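Long-range contact in putative alpha-L-fucosidase (PDB 4H41), which is a putative alpha-L-fucosidase that probably hydrolyses fucose-bearing host glycans in a gut bacterium: residues 163-168 with 196-201. Residues are numbered along the deposited sequence; the frame is centred on the assembly and turned at random.
Sequences SGEISR and SPWIDG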
ATOM      1  N   SER B 163     -16.768 -19.052  11.171  1.00 22.27           N
ATOM      2  CA  SER B 163     -16.106 -17.792  10.855  1.00 20.90           C
ATOM      3  C   SER B 163     -16.373 -16.614  11.799  1.00 24.90           C
ATOM      4  O   SER B 163     -15.745 -15.563  11.609  1.00 25.33           O
ATOM      5  CB  SER B 163     -16.458 -17.379   9.418  1.00 22.80           C
ATOM      6  OG  SER B 163     -17.862 -17.304   9.277  1.00 28.30           O
ATOM      7  N   GLY B 164     -17.205 -16.795  12.812  1.00 21.79           N
ATOM      8  CA  GLY B 164     -17.440 -15.766  13.820  1.00 22.79           C
ATOM      9  C   GLY B 164     -16.212 -15.553  14.688  1.00 26.98           C
ATOM     10  O   GLY B 164     -15.917 -16.391  15.542  1.00 27.81           O
ATOM     11  N   GLU B 165     -15.440 -14.479  14.437  1.00 24.44           N
ATOM     12  CA  GLU B 165     -14.182 -14.235  15.156  1.00 23.68           C
ATOM     13  C   GLU B 165     -14.349 -13.457  16.441  1.00 22.86           C
ATOM     14  O   GLU B 165     -14.930 -12.378  16.427  1.00 22.36           O
ATOM     15  CB  GLU B 165     -13.191 -13.446  14.288  1.00 25.56           C
ATOM     16  CG  GLU B 165     -12.604 -14.171  13.118  1.00 36.93           C
ATOM     17  CD  GLU B 165     -11.758 -13.236  12.274  1.00 50.44           C
ATOM     18  OE1 GLU B 165     -10.925 -12.478  12.836  1.00 33.01           O
ATOM     19  OE2 GLU B 165     -11.964 -13.240  11.041  1.00 36.42           O
ATOM     20  N   ILE B 166     -13.716 -13.940  17.519  1.00 19.05           N
ATOM     21  CA  ILE B 166     -13.671 -13.270  18.804  1.00 19.48           C
ATOM     22  C   ILE B 166     -12.261 -13.368  19.359  1.00 22.20           C
ATOM     23  O   ILE B 166     -11.456 -14.149  18.855  1.00 19.66           O
ATOM     24  CB  ILE B 166     -14.703 -13.884  19.812  1.00 22.18           C
ATOM     25  CG1 ILE B 166     -14.308 -15.320  20.272  1.00 22.20           C
ATOM     26  CG2 ILE B 166     -16.123 -13.850  19.252  1.00 21.85           C
ATOM     27  CD1 ILE B 166     -15.138 -15.890  21.410  1.00 25.35           C
ATOM     28  N   SER B 167     -11.976 -12.609  20.416  1.00 19.07           N
ATOM     29  CA  SER B 167     -10.744 -12.742  21.188  1.00 18.70           C
ATOM     30  C   SER B 167     -10.986 -12.891  22.677  1.00 21.64           C
ATOM     31  O   SER B 167     -10.101 -13.372  23.376  1.00 22.15           O
ATOM     32  CB  SER B 167      -9.823 -11.547  20.959  1.00 21.11           C
ATOM     33  OG  SER B 167     -10.386 -10.352  21.460  1.00 26.92           O
ATOM     34  N   ARG B 168     -12.115 -12.388  23.182  1.00 19.98           N
ATOM     35  CA  ARG B 168     -12.449 -12.376  24.599  1.00 19.06           C
ATOM     36  C   ARG B 168     -13.841 -12.928  24.830  1.00 25.06           C
ATOM     37  O   ARG B 168     -14.603 -13.114  23.869  1.00 23.07           O
ATOM     38  CB  ARG B 168     -12.413 -10.904  25.080  1.00 22.72           C
ATOM     39  CG  ARG B 168     -11.061 -10.190  24.952  1.00 26.73           C
ATOM     40  CD  ARG B 168     -10.008 -10.764  25.876  1.00 28.36           C
ATOM     41  NE  ARG B 168     -10.378 -10.586  27.276  1.00 24.51           N
ATOM     42  CZ  ARG B 168     -10.036  -9.558  28.048  1.00 33.55           C
ATOM     43  NH1 ARG B 168      -9.309  -8.560  27.557  1.00 25.02           N
ATOM     44  NH2 ARG B 168     -10.434  -9.511  29.313  1.00 24.12           N
ATOM     45  N   SER B 196     -11.121 -19.765  14.389  1.00 16.14           N
ATOM     46  CA  SER B 196      -9.844 -19.050  14.319  1.00 15.27           C
ATOM     47  C   SER B 196      -9.983 -17.682  15.013  1.00 18.47           C
ATOM     48  O   SER B 196     -10.079 -16.624  14.381  1.00 18.99           O
ATOM     49  CB  SER B 196      -9.330 -18.910  12.887  1.00 18.65           C
ATOM     50  OG  SER B 196      -8.010 -18.376  12.925  1.00 16.96           O
ATOM     51  N   PRO B 197     -10.054 -17.712  16.347  1.00 17.32           N
ATOM     52  CA  PRO B 197     -10.132 -16.454  17.117  1.00 17.27           C
ATOM     53  C   PRO B 197      -8.775 -15.737  17.120  1.00 19.31           C
ATOM     54  O   PRO B 197      -7.832 -16.229  16.513  1.00 17.77           O
ATOM     55  CB  PRO B 197     -10.497 -16.944  18.521  1.00 19.46           C
ATOM     56  CG  PRO B 197      -9.885 -18.317  18.601  1.00 21.99           C
ATOM     57  CD  PRO B 197      -9.970 -18.885  17.235  1.00 18.85           C
ATOM     58  N   TRP B 198      -8.670 -14.614  17.808  1.00 17.77           N
ATOM     59  CA  TRP B 198      -7.397 -13.888  17.925  1.00 17.81           C
ATOM     60  C   TRP B 198      -7.125 -13.634  19.412  1.00 18.53           C
ATOM     61  O   TRP B 198      -7.989 -13.878  20.246  1.00 17.81           O
ATOM     62  CB  TRP B 198      -7.376 -12.606  17.066  1.00 17.02           C
ATOM     63  CG  TRP B 198      -8.104 -11.418  17.615  1.00 19.75           C
ATOM     64  CD1 TRP B 198      -7.564 -10.392  18.328  1.00 22.84           C
ATOM     65  CD2 TRP B 198      -9.456 -11.037  17.326  1.00 20.52           C
ATOM     66  NE1 TRP B 198      -8.534  -9.447  18.608  1.00 22.74           N
ATOM     67  CE2 TRP B 198      -9.690  -9.796  17.965  1.00 25.11           C
ATOM     68  CE3 TRP B 198     -10.525 -11.664  16.668  1.00 21.92           C
ATOM     69  CZ2 TRP B 198     -10.953  -9.202  17.998  1.00 26.42           C
ATOM     70  CZ3 TRP B 198     -11.755 -11.033  16.642  1.00 23.98           C
ATOM     71  CH2 TRP B 198     -11.976  -9.847  17.335  1.00 25.37           C
ATOM     72  N   ILE B 199      -5.897 -13.271  19.742  1.00 15.49           N
ATOM     73  CA  ILE B 199      -5.473 -12.989  21.114  1.00 16.05           C
ATOM     74  C   ILE B 199      -5.583 -11.493  21.297  1.00 21.41           C
ATOM     75  O   ILE B 199      -5.086 -10.752  20.469  1.00 19.36           O
ATOM     76  CB  ILE B 199      -4.043 -13.503  21.433  1.00 18.07           C
ATOM     77  CG1 ILE B 199      -3.940 -15.024  21.142  1.00 19.23           C
ATOM     78  CG2 ILE B 199      -3.671 -13.163  22.888  1.00 17.75           C
ATOM     79  CD1 ILE B 199      -2.529 -15.548  21.056  1.00 22.70           C
ATOM     80  N   ASP B 200      -6.164 -11.043  22.394  1.00 18.67           N
ATOM     81  CA  ASP B 200      -6.368  -9.600  22.635  1.00 17.71           C
ATOM     82  C   ASP B 200      -5.072  -8.934  23.155  1.00 23.64           C
ATOM     83  O   ASP B 200      -5.025  -8.364  24.261  1.00 21.11           O
ATOM     84  CB  ASP B 200      -7.503  -9.452  23.647  1.00 18.55           C
ATOM     85  CG  ASP B 200      -7.931  -8.033  23.911  1.00 23.94           C
ATOM     86  OD1 ASP B 200      -7.877  -7.208  22.962  1.00 25.10           O
ATOM     87  OD2 ASP B 200      -8.314  -7.742  25.061  1.00 31.34           O
ATOM     88  N   GLY B 201      -4.041  -9.017  22.332  1.00 20.45           N
ATOM     89  CA  GLY B 201      -2.708  -8.557  22.675  1.00 19.80           C
ATOM     90  C   GLY B 201      -2.407  -7.121  22.340  1.00 21.49           C
ATOM     91  O   GLY B 201      -3.287  -6.361  21.942  1.00 19.11           O
TER
HETATM   92  O   HOH W   1      -7.350 -12.958  24.153  1.00 18.08           O
HETATM   93  O   HOH W   2      -9.225  -7.713  20.748  1.00 27.50           O
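The indole of Trp198 lies over the backbone of residues 166-167, with Ser167 CB under its five-membered ring, 3.4 Å from the centroid and only 9° off the normal, a CH-pi contact. A serine suits this place, being slim enough for such close approach. Trp198 CG stands between the backbone N and the carbonyl carbon (chi1 78°), on the side of the opposing chain, and chi2 then turns the ring face onto Ser167. Its far rim meets Glu165, whose CB lies in the ring plane 3.7 Å from Trp198 CZ3, while the carboxylate is turned 85° to the indole and takes a hydrogen bond from Gln243. At the foot of the indole, Trp198 N donates to Ile166 O at 3.0 Å. Trp198 NE1 gives its hydrogen to a water that also bonds Ser167 OG and donates to Asp200 OD1. Farther along, Arg168 bends at chi2 and chi3, and its NH1 forms a salt bridge to the anti lone pair of Asp200 OD2 (2.8 Å), nearly in the guanidinium plane; Arg213 takes the other carboxylate oxygen, and Glu225 binds Arg168 NE. An alanine in place of Trp198 would probably leave Ser167 CB without its aromatic cover and the bridging water without its indole donor. The contact joins the loops following strands 157-162 and 193-195, neighbours in the eight-stranded barrel, an arrangement characteristic of the C-terminal rim of a TIM barrel, where such enzymes usually carry their active site.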